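Long-range contacts in nitronate monooxygenase family protein (Pseudomonas aeruginosa, PDB 4QIT), which oxidises alkyl nitronates, notably the toxin propionate 3-nitronate, with molecular oxygen by means of an FMN cofactor: residues L34-S39 against G66-P71; G45-T50 against F72-F77; K56-I61 against L125-E130; A134-H139 against V154-L159. The protein carries 1 engineered substitution. All blocks are in the same frame, centred on the assembly; numbering follows the deposited sequence.

Overall arrangement
The four contacts belong to consecutive parts of one TIM barrel, all in the first half of the chain. Contacts 2 and 4 are two neighbouring strand pairings of the parallel sheet, with centres 9 Å apart; strands 72-77 and 135-139 join them by backbone bonds, and both reach FMN. Contact 3 lies outside them in the helical layer, centred 11 Å from contact 2 and 12 Å from contact 4. Contact 1 sits where helix 32-41 meets the loop leading into strand 72-77, and touches contact 2 through Ser39. Nitroethane is met in contact 2 by Phe77, whereas in contact 3 the side chain of Leu128 stays about 13 Å from FMN.

Contact 1: residues L34-S39 against G66-P71; sequences LAAAVS and GLTDKP
Ser39 and Pro71 are joined by the one hydrogen bond between the two segments: OG of Ser39 donates to O of Pro71 over 2.7 Å, from a position tilted 22° out of the carbonyl plane. The same hydroxyl is also hydrogen-bonded to N of Gly45, linking the helix both to that residue and to the loop. Within the loop, N of Lys70 donates to OG1 of Thr68 at 3.0 Å, an ST turn; OG1 stands anti to its own backbone N (chi1 -176°) and is also hydrogen-bonded to OD1 of Asn40.

Apolar packing is centred on Ala36. Its CB presses against CB of Leu67 at 3.4 Å, tighter than usual van der Waals contact, and CG2 of Thr68 lies 3.9 Å from CA of Ala36. The aliphatic chain of Lys70 passes the carbonyl of Ser39, CD 3.0 Å from O of Ser39, and its amino end leads away from the helix.

Helix 32-41 lies against the loop between helix 54-65 and strand 72-77, while Val38 of the same helix packs on Gln23 of strand 21-23 and on Leu348 of helix 344-355. Pro71 rests on Ile17, Leu44 and Ala134.

Contact 2: residues G45-T50 against F72-F77; sequences GSIAIT and FNVNLF. With FMN (flavin mononucleotide), chain C; NIE (nitroethane), chain D.
Strands 45-48 and 72-77 run parallel, 20° apart with axes 4.6 Å from each other, and Ser46, Ile47 and Ala48 pair with Asn73, Val74 and Asn75 through backbone bonds such as Asn75 N to Ile47 O at 2.8 Å.

Side chains alternate between two faces. On the face of Ser46, Asn73, Ala48 and Asn75, ND2 of Asn73 donates to OG of Ser46 (2.9 Å), which is itself hydrogen-bonded to O of Gln23; OD1 of Asn73 is bonded to Ser137 OG, so both ends of the amide are fixed. Further along, OD1 of Asn75 accepts from N3 of FMN at 3.1 Å in a somewhat bent bond (136°) to the pyrimidine end of the flavin. Where the first strand has ended, OG1 of Thr50 takes the N-H of Phe77 almost straight (2.7 Å, 171°) and donates to a water that in turn donates to Phe77 O. CB of Thr50 lies over one face of the Phe77 ring, 4.1 Å from its centroid, in a CH-pi contact. The ring presents its edge to the flavin, N3 lying near its plane, and CZ comes within 3.2 Å of C1 of nitroethane, so this strand end lines both the FMN and the nitroethane pockets.

Ile47 and Val74 lie side by side on the other face, beneath helix 54-65, which makes the beta-alpha-beta crossover between the two strands; helix 32-41 also touches Ile47 and Phe72, and strand 135-139 pairs with the far edge of 72-77.

Contact 3: residues K56-I61 against L125-E130; sequences KGRALI and LPMLLE
The guanidinium of Arg58 meets Met127 with one face and Glu130 with its edge. CG of Met127 lies over the centre of the flat group, 3.7 Å from CZ of Arg58; it stands anti to its own backbone N (chi1 -178°). Both terminal nitrogens reach a single carboxylate oxygen: NH2 donates to OE2 of Glu130 over 2.7 Å and NH1 to the same OE2 over 3.0 Å. This end-on salt bridge lies in the guanidinium plane but not in the carboxylate plane, the two planes being 77° apart, and both donors come from the same face of the carboxylate. Glu55 and Glu131 form further salt bridges with Arg58, at NE and NH1.

Helices 54-65 and 124-131 belong to the helical layer around the TIM barrel, and their segments here run in nearly the same direction, 24° apart, with axes 10.3 Å from each other.

Deeper in the interface the packing is apolar. CD1 of Ile61 and SD of Met127 meet tip to tip at 3.9 Å, and the same CD1 is 4.1 Å from CD2 of Leu128, the side chains of Ile61 and Leu128 crossing at about a right angle. Bent at its last two torsions, Met127 brings CE up to the helix backbone, 3.9 Å from N of Arg58. Ile61 also packs on Phe72 and Val74, and Leu128 on Leu76, all on strand 72-77.

Contact 4: residues A134-H139 against V154-L159; sequences AAVSFH and VGIRVL. With FMN (flavin mononucleotide), chain C.
Phe138 reaches across to Val158 and Leu159 of the neighbouring strand, its CG anti to the carbonyl carbon (chi1 -63°). Its CB stands 4.2 Å from O of Leu159, the oxygen that also accepts the Phe138 N-H. Beyond CG, CD2 lies 3.9 Å from that oxygen and begins to meet CG1 of Val158; CE2 completes the contact, 3.9 Å from the same methyl, which sits in the plane of the ring at its edge. The ring also meets that of Phe118, with planes at about 55°.

The backbones are parallel neighbours, their strand axes 4.7 Å apart. Bonds alternate from Arg157 N to Ala134 O, Val136 N to Arg157 O and Leu159 N to Val136 O before the one at Phe138. At the start of the pair a water donates to O of both Ala134 and Gly155. Gly155, with positive phi, is the C' residue of the Schellman motif that ends helix 145-153 and lets the chain turn into the strand.

On the helix-facing side CG2 of Val136 meets CG2 of Ile156 at 3.6 Å. On the opposite face OG of Ser137 lies 3.2 Å from CB of Leu159, while its hydrogen bond goes to OD1 of Asn73. His139, last in its strand, belongs to the FMN pocket, and its NE2 is bonded to O of Ser189.

Helix 145-153 makes the beta-alpha-beta crossover between the two strands, resting Leu151 on Phe138, Ile156 and Val158; strand 72-77 pairs with the other edge of 135-139, and Leu159 packs on strand 178-182.

Contact 1: residues L34-S39 against G66-P71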
# COMPACT_ATOMS: atom_id res chain seq x y z
N LEU A 34 -14.64 10.07 23.25
CA LEU A 34 -13.62 9.14 22.75
C LEU A 34 -12.22 9.66 23.05
O LEU A 34 -11.37 8.92 23.57
CB LEU A 34 -13.79 8.89 21.24
CG LEU A 34 -12.69 8.03 20.63
CD1 LEU A 34 -12.68 6.64 21.24
CD2 LEU A 34 -12.86 7.94 19.12
N ALA A 35 -11.98 10.94 22.73
CA ALA A 35 -10.69 11.57 22.96
C ALA A 35 -10.31 11.52 24.44
O ALA A 35 -9.17 11.17 24.79
CB ALA A 35 -10.71 13.03 22.46
N ALA A 36 -11.26 11.85 25.31
CA ALA A 36 -10.96 11.91 26.74
C ALA A 36 -10.66 10.52 27.30
O ALA A 36 -9.79 10.38 28.15
CB ALA A 36 -12.09 12.55 27.49
N ALA A 37 -11.37 9.52 26.81
CA ALA A 37 -11.15 8.15 27.25
C ALA A 37 -9.73 7.68 26.92
O ALA A 37 -9.03 7.10 27.76
CB ALA A 37 -12.19 7.21 26.65
N VAL A 38 -9.29 7.96 25.69
CA VAL A 38 -7.94 7.58 25.28
C VAL A 38 -6.86 8.35 26.04
O VAL A 38 -5.87 7.77 26.49
CB VAL A 38 -7.78 7.76 23.75
CG1 VAL A 38 -6.35 7.50 23.33
CG2 VAL A 38 -8.73 6.83 23.03
N SER A 39 -7.06 9.66 26.19
CA SER A 39 -6.12 10.47 26.96
C SER A 39 -6.07 10.02 28.42
O SER A 39 -4.99 9.86 28.98
CB SER A 39 -6.47 11.95 26.85
OG SER A 39 -6.20 12.43 25.53
N GLY A 66 -13.33 19.04 30.04
CA GLY A 66 -14.24 18.71 31.12
C GLY A 66 -14.25 17.22 31.42
O GLY A 66 -14.82 16.79 32.43
N LEU A 67 -13.63 16.44 30.54
CA LEU A 67 -13.63 14.98 30.67
C LEU A 67 -12.24 14.37 30.91
O LEU A 67 -12.13 13.21 31.31
CB LEU A 67 -14.27 14.34 29.43
CG LEU A 67 -15.70 14.71 29.07
CD1 LEU A 67 -16.08 14.12 27.71
CD2 LEU A 67 -16.65 14.21 30.14
N THR A 68 -11.19 15.14 30.66
CA THR A 68 -9.82 14.69 30.92
C THR A 68 -8.90 15.84 31.31
O THR A 68 -9.06 16.96 30.80
CB THR A 68 -9.21 13.94 29.69
OG1 THR A 68 -7.91 13.42 30.01
CG2 THR A 68 -9.10 14.86 28.48
N ASP A 69 -7.95 15.56 32.20
CA ASP A 69 -6.90 16.52 32.56
C ASP A 69 -5.67 16.35 31.67
O ASP A 69 -4.74 17.14 31.73
CB ASP A 69 -6.40 16.31 34.01
CG ASP A 69 -7.45 16.59 35.05
OD1 ASP A 69 -8.40 17.35 34.78
OD2 ASP A 69 -7.32 16.04 36.17
N LYS A 70 -5.67 15.30 30.85
CA LYS A 70 -4.50 14.92 30.10
C LYS A 70 -4.44 15.56 28.71
O LYS A 70 -5.43 16.14 28.24
CB LYS A 70 -4.41 13.38 30.05
CG LYS A 70 -4.12 12.77 31.44
CD LYS A 70 -4.37 11.27 31.52
CE LYS A 70 -4.28 10.73 32.95
NZ LYS A 70 -5.40 11.21 33.83
N PRO A 71 -3.26 15.54 28.07
CA PRO A 71 -3.10 16.12 26.73
C PRO A 71 -4.02 15.48 25.70
O PRO A 71 -4.28 14.28 25.77
CB PRO A 71 -1.66 15.78 26.39
CG PRO A 71 -0.98 15.78 27.74
CD PRO A 71 -1.97 15.11 28.63

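Contact 2: residues G45-T50 against F72-F77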
# COMPACT_ATOMS: atom_id res chain seq x y z
N GLY A 45 -5.75 11.28 22.91
CA GLY A 45 -7.06 11.35 22.28
C GLY A 45 -7.06 12.49 21.29
O GLY A 45 -6.26 13.43 21.41
N SER A 46 -7.95 12.42 20.30
CA SER A 46 -8.03 13.46 19.27
C SER A 46 -9.46 13.81 18.90
O SER A 46 -10.35 12.96 18.92
CB SER A 46 -7.27 13.05 18.00
OG SER A 46 -5.94 12.63 18.27
N ILE A 47 -9.67 15.08 18.56
CA ILE A 47 -10.91 15.51 17.91
C ILE A 47 -10.60 16.27 16.63
O ILE A 47 -9.51 16.83 16.47
CB ILE A 47 -11.81 16.39 18.82
CG1 ILE A 47 -11.05 17.62 19.31
CG2 ILE A 47 -12.37 15.57 19.99
CD1 ILE A 47 -11.90 18.62 20.11
N ALA A 48 -11.58 16.29 15.73
CA ALA A 48 -11.50 17.00 14.47
C ALA A 48 -12.51 18.15 14.49
O ALA A 48 -13.68 17.94 14.81
CB ALA A 48 -11.79 16.04 13.31
N ILE A 49 -12.06 19.36 14.14
CA ILE A 49 -12.83 20.57 14.37
C ILE A 49 -13.19 21.29 13.06
O ILE A 49 -13.96 22.26 13.06
CB ILE A 49 -12.04 21.48 15.36
CG1 ILE A 49 -12.75 21.55 16.71
CG2 ILE A 49 -11.61 22.81 14.77
CD1 ILE A 49 -13.04 20.20 17.23
N THR A 50 -12.64 20.81 11.95
CA THR A 50 -12.97 21.40 10.64
C THR A 50 -14.47 21.28 10.34
O THR A 50 -15.12 20.30 10.71
CB THR A 50 -12.12 20.77 9.52
OG1 THR A 50 -10.76 21.22 9.66
CG2 THR A 50 -12.64 21.17 8.14
N PHE A 72 -4.49 16.28 24.76
CA PHE A 72 -5.23 15.78 23.60
C PHE A 72 -4.89 16.60 22.37
O PHE A 72 -4.23 17.64 22.45
CB PHE A 72 -6.74 15.75 23.87
CG PHE A 72 -7.34 17.09 24.19
CD1 PHE A 72 -7.37 17.55 25.50
CD2 PHE A 72 -7.86 17.90 23.19
CE1 PHE A 72 -7.92 18.79 25.81
CE2 PHE A 72 -8.41 19.14 23.49
CZ PHE A 72 -8.43 19.58 24.81
N ASN A 73 -5.36 16.11 21.22
CA ASN A 73 -4.97 16.58 19.90
C ASN A 73 -6.20 17.16 19.20
O ASN A 73 -7.28 16.57 19.23
CB ASN A 73 -4.40 15.37 19.14
CG ASN A 73 -4.13 15.61 17.66
OD1 ASN A 73 -3.81 16.73 17.22
ND2 ASN A 73 -4.23 14.54 16.88
N VAL A 74 -6.03 18.34 18.61
CA VAL A 74 -7.10 19.00 17.87
C VAL A 74 -6.68 19.12 16.42
O VAL A 74 -5.63 19.69 16.11
CB VAL A 74 -7.42 20.39 18.47
CG1 VAL A 74 -8.47 21.09 17.63
CG2 VAL A 74 -7.91 20.23 19.91
N ASN A 75 -7.50 18.57 15.52
CA ASN A 75 -7.12 18.45 14.11
C ASN A 75 -7.89 19.39 13.20
O ASN A 75 -9.12 19.54 13.33
CB ASN A 75 -7.30 17.00 13.68
CG ASN A 75 -6.96 16.75 12.23
OD1 ASN A 75 -7.83 16.77 11.36
ND2 ASN A 75 -5.68 16.50 11.96
N LEU A 76 -7.17 20.01 12.26
CA LEU A 76 -7.78 20.89 11.27
C LEU A 76 -7.32 20.53 9.86
O LEU A 76 -6.14 20.24 9.63
CB LEU A 76 -7.44 22.36 11.56
CG LEU A 76 -7.99 22.89 12.90
CD1 LEU A 76 -6.98 22.72 14.02
CD2 LEU A 76 -8.46 24.34 12.79
N PHE A 77 -8.25 20.56 8.91
CA PHE A 77 -7.89 20.38 7.51
C PHE A 77 -7.19 21.63 7.00
O PHE A 77 -7.57 22.76 7.34
CB PHE A 77 -9.13 20.13 6.66
CG PHE A 77 -9.87 18.86 7.00
CD1 PHE A 77 -9.35 17.95 7.91
CD2 PHE A 77 -11.06 18.57 6.37
CE1 PHE A 77 -10.05 16.79 8.21
CE2 PHE A 77 -11.76 17.41 6.65
CZ PHE A 77 -11.25 16.52 7.58
N1 FMN C . -7.49 12.31 9.38
C2 FMN C . -7.57 13.69 9.55
O2 FMN C . -6.55 14.36 9.47
N3 FMN C . -8.77 14.30 9.83
C4 FMN C . -9.91 13.53 9.92
O4 FMN C . -11.00 14.04 10.15
C4A FMN C . -9.83 12.16 9.74
N5 FMN C . -10.98 11.43 9.82
C5A FMN C . -10.95 10.06 9.68
C6 FMN C . -12.14 9.36 9.79
C7 FMN C . -12.16 7.98 9.66
C7M FMN C . -13.48 7.29 9.81
C8 FMN C . -10.97 7.30 9.39
C8M FMN C . -10.98 5.81 9.23
C9 FMN C . -9.78 8.01 9.27
C9A FMN C . -9.75 9.41 9.42
N10 FMN C . -8.57 10.15 9.32
C10 FMN C . -8.62 11.53 9.47
C1' FMN C . -7.27 9.46 9.01
C2' FMN C . -6.47 9.10 10.25
O2' FMN C . -5.87 10.26 10.77
C3' FMN C . -5.36 8.12 9.92
O3' FMN C . -4.63 8.50 8.77
C4' FMN C . -6.00 6.78 9.63
O4' FMN C . -7.11 6.60 10.48
C5' FMN C . -4.98 5.68 9.92
O5' FMN C . -5.49 4.56 9.27
P FMN C . -6.19 3.38 10.08
O1P FMN C . -5.73 3.40 11.51
O2P FMN C . -5.85 2.11 9.37
O3P FMN C . -7.65 3.68 10.01
N3 NIE D . -12.10 11.47 6.55
C1 NIE D . -11.35 13.67 6.06
C2 NIE D . -12.41 12.84 6.75
O4 NIE D . -10.94 11.09 6.73
O5 NIE D . -12.95 10.70 5.80
O HOH W 1 -10.72 18.45 11.24
O HOH W 2 -9.87 23.64 8.84

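Contact 3: residues K56-I61 against L125-E130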
# COMPACT_ATOMS: atom_id res chain seq x y z
N LYS A 56 -17.60 27.12 17.92
CA LYS A 56 -18.06 25.75 18.14
C LYS A 56 -16.86 24.84 18.40
O LYS A 56 -16.91 23.97 19.27
CB LYS A 56 -18.87 25.24 16.94
CG LYS A 56 -19.22 23.76 17.00
CD LYS A 56 -20.01 23.42 18.27
CE LYS A 56 -20.17 21.92 18.44
NZ LYS A 56 -20.83 21.28 17.27
N GLY A 57 -15.79 25.06 17.64
CA GLY A 57 -14.53 24.36 17.88
C GLY A 57 -14.06 24.60 19.30
O GLY A 57 -13.62 23.68 19.99
N ARG A 58 -14.16 25.86 19.75
CA ARG A 58 -13.78 26.21 21.11
C ARG A 58 -14.57 25.39 22.12
O ARG A 58 -14.00 24.87 23.08
CB ARG A 58 -13.98 27.71 21.36
CG ARG A 58 -13.32 28.20 22.64
CD ARG A 58 -13.80 29.59 23.05
NE ARG A 58 -13.54 30.60 22.02
CZ ARG A 58 -12.39 31.24 21.86
NH1 ARG A 58 -11.36 30.95 22.64
NH2 ARG A 58 -12.25 32.16 20.91
N ALA A 59 -15.88 25.28 21.90
CA ALA A 59 -16.74 24.56 22.82
C ALA A 59 -16.37 23.08 22.88
O ALA A 59 -16.40 22.47 23.96
CB ALA A 59 -18.19 24.72 22.43
N LEU A 60 -16.04 22.51 21.73
CA LEU A 60 -15.62 21.12 21.65
C LEU A 60 -14.33 20.86 22.42
O LEU A 60 -14.19 19.84 23.10
CB LEU A 60 -15.45 20.70 20.19
CG LEU A 60 -16.75 20.47 19.43
CD1 LEU A 60 -16.49 20.35 17.94
CD2 LEU A 60 -17.47 19.23 19.95
N ILE A 61 -13.37 21.78 22.32
CA ILE A 61 -12.12 21.67 23.05
C ILE A 61 -12.40 21.72 24.55
O ILE A 61 -11.85 20.94 25.34
CB ILE A 61 -11.14 22.79 22.64
CG1 ILE A 61 -10.67 22.58 21.19
CG2 ILE A 61 -9.93 22.86 23.56
CD1 ILE A 61 -9.89 23.74 20.63
N LEU A 125 -6.94 30.14 14.01
CA LEU A 125 -5.66 30.30 14.70
C LEU A 125 -5.75 31.06 16.03
O LEU A 125 -5.25 30.59 17.04
CB LEU A 125 -4.60 30.91 13.77
CG LEU A 125 -3.23 31.21 14.37
CD1 LEU A 125 -2.59 29.95 14.95
CD2 LEU A 125 -2.32 31.84 13.32
N PRO A 126 -6.38 32.25 16.03
CA PRO A 126 -6.43 32.92 17.34
C PRO A 126 -7.23 32.14 18.39
O PRO A 126 -6.88 32.19 19.57
CB PRO A 126 -7.10 34.27 17.03
CG PRO A 126 -7.77 34.09 15.71
CD PRO A 126 -6.93 33.10 14.96
N MET A 127 -8.26 31.41 17.98
CA MET A 127 -8.98 30.56 18.93
C MET A 127 -8.07 29.48 19.53
O MET A 127 -8.11 29.23 20.74
CB MET A 127 -10.22 29.93 18.28
CG MET A 127 -11.05 29.07 19.21
SD MET A 127 -10.49 27.36 19.37
CE MET A 127 -10.89 26.70 17.75
N LEU A 128 -7.26 28.85 18.69
CA LEU A 128 -6.33 27.83 19.17
C LEU A 128 -5.27 28.42 20.11
O LEU A 128 -4.85 27.77 21.07
CB LEU A 128 -5.66 27.10 18.00
CG LEU A 128 -6.59 26.26 17.11
CD1 LEU A 128 -5.81 25.76 15.90
CD2 LEU A 128 -7.18 25.09 17.89
N LEU A 129 -4.83 29.65 19.82
CA LEU A 129 -3.82 30.30 20.65
C LEU A 129 -4.38 30.63 22.03
O LEU A 129 -3.65 30.66 23.02
CB LEU A 129 -3.29 31.57 19.96
CG LEU A 129 -2.52 31.35 18.65
CD1 LEU A 129 -2.14 32.68 18.04
CD2 LEU A 129 -1.29 30.49 18.88
N GLU A 130 -5.69 30.84 22.10
CA GLU A 130 -6.36 31.10 23.37
C GLU A 130 -6.57 29.81 24.17
O GLU A 130 -6.30 29.76 25.37
CB GLU A 130 -7.71 31.77 23.14
CG GLU A 130 -7.65 33.19 22.60
CD GLU A 130 -9.03 33.71 22.23
OE1 GLU A 130 -9.42 34.77 22.77
OE2 GLU A 130 -9.71 33.07 21.40

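Contact 4: residues A134-H139 against V154-L159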
# COMPACT_ATOMS: atom_id res chain seq x y z
N ALA A 134 -2.90 20.64 23.91
CA ALA A 134 -1.52 20.16 23.94
C ALA A 134 -0.96 19.93 22.54
O ALA A 134 0.22 20.17 22.28
CB ALA A 134 -1.42 18.89 24.76
N ALA A 135 -1.81 19.45 21.62
CA ALA A 135 -1.37 19.22 20.26
C ALA A 135 -2.38 19.73 19.24
O ALA A 135 -3.59 19.64 19.44
CB ALA A 135 -1.09 17.74 20.02
N VAL A 136 -1.86 20.30 18.15
CA VAL A 136 -2.68 20.66 17.00
C VAL A 136 -2.12 19.96 15.77
O VAL A 136 -0.91 20.00 15.52
CB VAL A 136 -2.73 22.19 16.78
CG1 VAL A 136 -3.39 22.53 15.43
CG2 VAL A 136 -3.46 22.88 17.93
N SER A 137 -2.99 19.28 15.02
CA SER A 137 -2.56 18.54 13.84
C SER A 137 -3.23 19.07 12.58
O SER A 137 -4.34 19.61 12.63
CB SER A 137 -2.88 17.05 14.01
OG SER A 137 -2.02 16.44 14.95
N PHE A 138 -2.55 18.89 11.44
CA PHE A 138 -3.05 19.36 10.16
C PHE A 138 -3.04 18.26 9.12
O PHE A 138 -2.11 17.44 9.08
CB PHE A 138 -2.21 20.55 9.67
CG PHE A 138 -2.29 21.74 10.58
CD1 PHE A 138 -3.39 22.57 10.54
CD2 PHE A 138 -1.28 22.01 11.49
CE1 PHE A 138 -3.49 23.68 11.39
CE2 PHE A 138 -1.37 23.11 12.35
CZ PHE A 138 -2.48 23.94 12.30
N HIS A 139 -4.07 18.26 8.28
CA HIS A 139 -4.26 17.26 7.23
C HIS A 139 -4.38 17.98 5.90
O HIS A 139 -5.01 19.04 5.84
CB HIS A 139 -5.55 16.48 7.48
CG HIS A 139 -5.57 15.11 6.87
ND1 HIS A 139 -4.64 14.14 7.20
CD2 HIS A 139 -6.39 14.54 5.96
CE1 HIS A 139 -4.89 13.04 6.52
NE2 HIS A 139 -5.95 13.26 5.76
N VAL A 154 3.02 29.28 22.29
CA VAL A 154 2.19 29.12 23.48
C VAL A 154 2.20 27.66 23.98
O VAL A 154 1.33 27.26 24.75
CB VAL A 154 0.74 29.62 23.27
CG1 VAL A 154 0.73 31.12 23.00
CG2 VAL A 154 0.08 28.88 22.12
N GLY A 155 3.18 26.90 23.52
CA GLY A 155 3.43 25.57 24.06
C GLY A 155 2.80 24.41 23.32
O GLY A 155 3.01 23.25 23.70
N ILE A 156 2.05 24.70 22.27
CA ILE A 156 1.37 23.66 21.49
C ILE A 156 2.36 22.84 20.64
O ILE A 156 3.23 23.41 19.98
CB ILE A 156 0.30 24.28 20.57
CG1 ILE A 156 -0.71 25.09 21.40
CG2 ILE A 156 -0.40 23.20 19.74
CD1 ILE A 156 -1.59 26.00 20.57
N ARG A 157 2.22 21.51 20.65
CA ARG A 157 2.98 20.66 19.74
C ARG A 157 2.22 20.55 18.42
O ARG A 157 1.01 20.35 18.43
CB ARG A 157 3.18 19.26 20.33
CG ARG A 157 3.82 19.24 21.71
CD ARG A 157 5.18 19.90 21.71
NE ARG A 157 5.87 19.67 22.97
CZ ARG A 157 6.90 20.39 23.40
NH1 ARG A 157 7.35 21.41 22.67
NH2 ARG A 157 7.48 20.10 24.56
N VAL A 158 2.93 20.67 17.30
CA VAL A 158 2.28 20.69 15.99
C VAL A 158 2.65 19.46 15.16
O VAL A 158 3.84 19.18 14.92
CB VAL A 158 2.64 21.96 15.19
CG1 VAL A 158 2.03 21.90 13.78
CG2 VAL A 158 2.15 23.21 15.93
N LEU A 159 1.63 18.73 14.71
CA LEU A 159 1.83 17.56 13.85
C LEU A 159 1.25 17.85 12.48
O LEU A 159 0.23 18.54 12.36
CB LEU A 159 1.13 16.33 14.42
CG LEU A 159 1.34 15.88 15.87
CD1 LEU A 159 1.08 14.39 15.98
CD2 LEU A 159 2.72 16.22 16.40
N1 FMN C . -7.49 12.31 9.38
C2 FMN C . -7.57 13.69 9.55
O2 FMN C . -6.55 14.36 9.47
N3 FMN C . -8.77 14.30 9.83
C4 FMN C . -9.91 13.53 9.92
O4 FMN C . -11.00 14.04 10.15
C4A FMN C . -9.83 12.16 9.74
N5 FMN C . -10.98 11.43 9.82
C5A FMN C . -10.95 10.06 9.68
C6 FMN C . -12.14 9.36 9.79
C7 FMN C . -12.16 7.98 9.66
C7M FMN C . -13.48 7.29 9.81
C8 FMN C . -10.97 7.30 9.39
C8M FMN C . -10.98 5.81 9.23
C9 FMN C . -9.78 8.01 9.27
C9A FMN C . -9.75 9.41 9.42
N10 FMN C . -8.57 10.15 9.32
C10 FMN C . -8.62 11.53 9.47
C1' FMN C . -7.27 9.46 9.01
C2' FMN C . -6.47 9.10 10.25
O2' FMN C . -5.87 10.26 10.77
C3' FMN C . -5.36 8.12 9.92
O3' FMN C . -4.63 8.50 8.77
C4' FMN C . -6.00 6.78 9.63
O4' FMN C . -7.11 6.60 10.48
C5' FMN C . -4.98 5.68 9.92
O5' FMN C . -5.49 4.56 9.27
P FMN C . -6.19 3.38 10.08
O1P FMN C . -5.73 3.40 11.51
O2P FMN C . -5.85 2.11 9.37
O3P FMN C . -7.65 3.68 10.01
O HOH W 3 1.93 20.73 24.30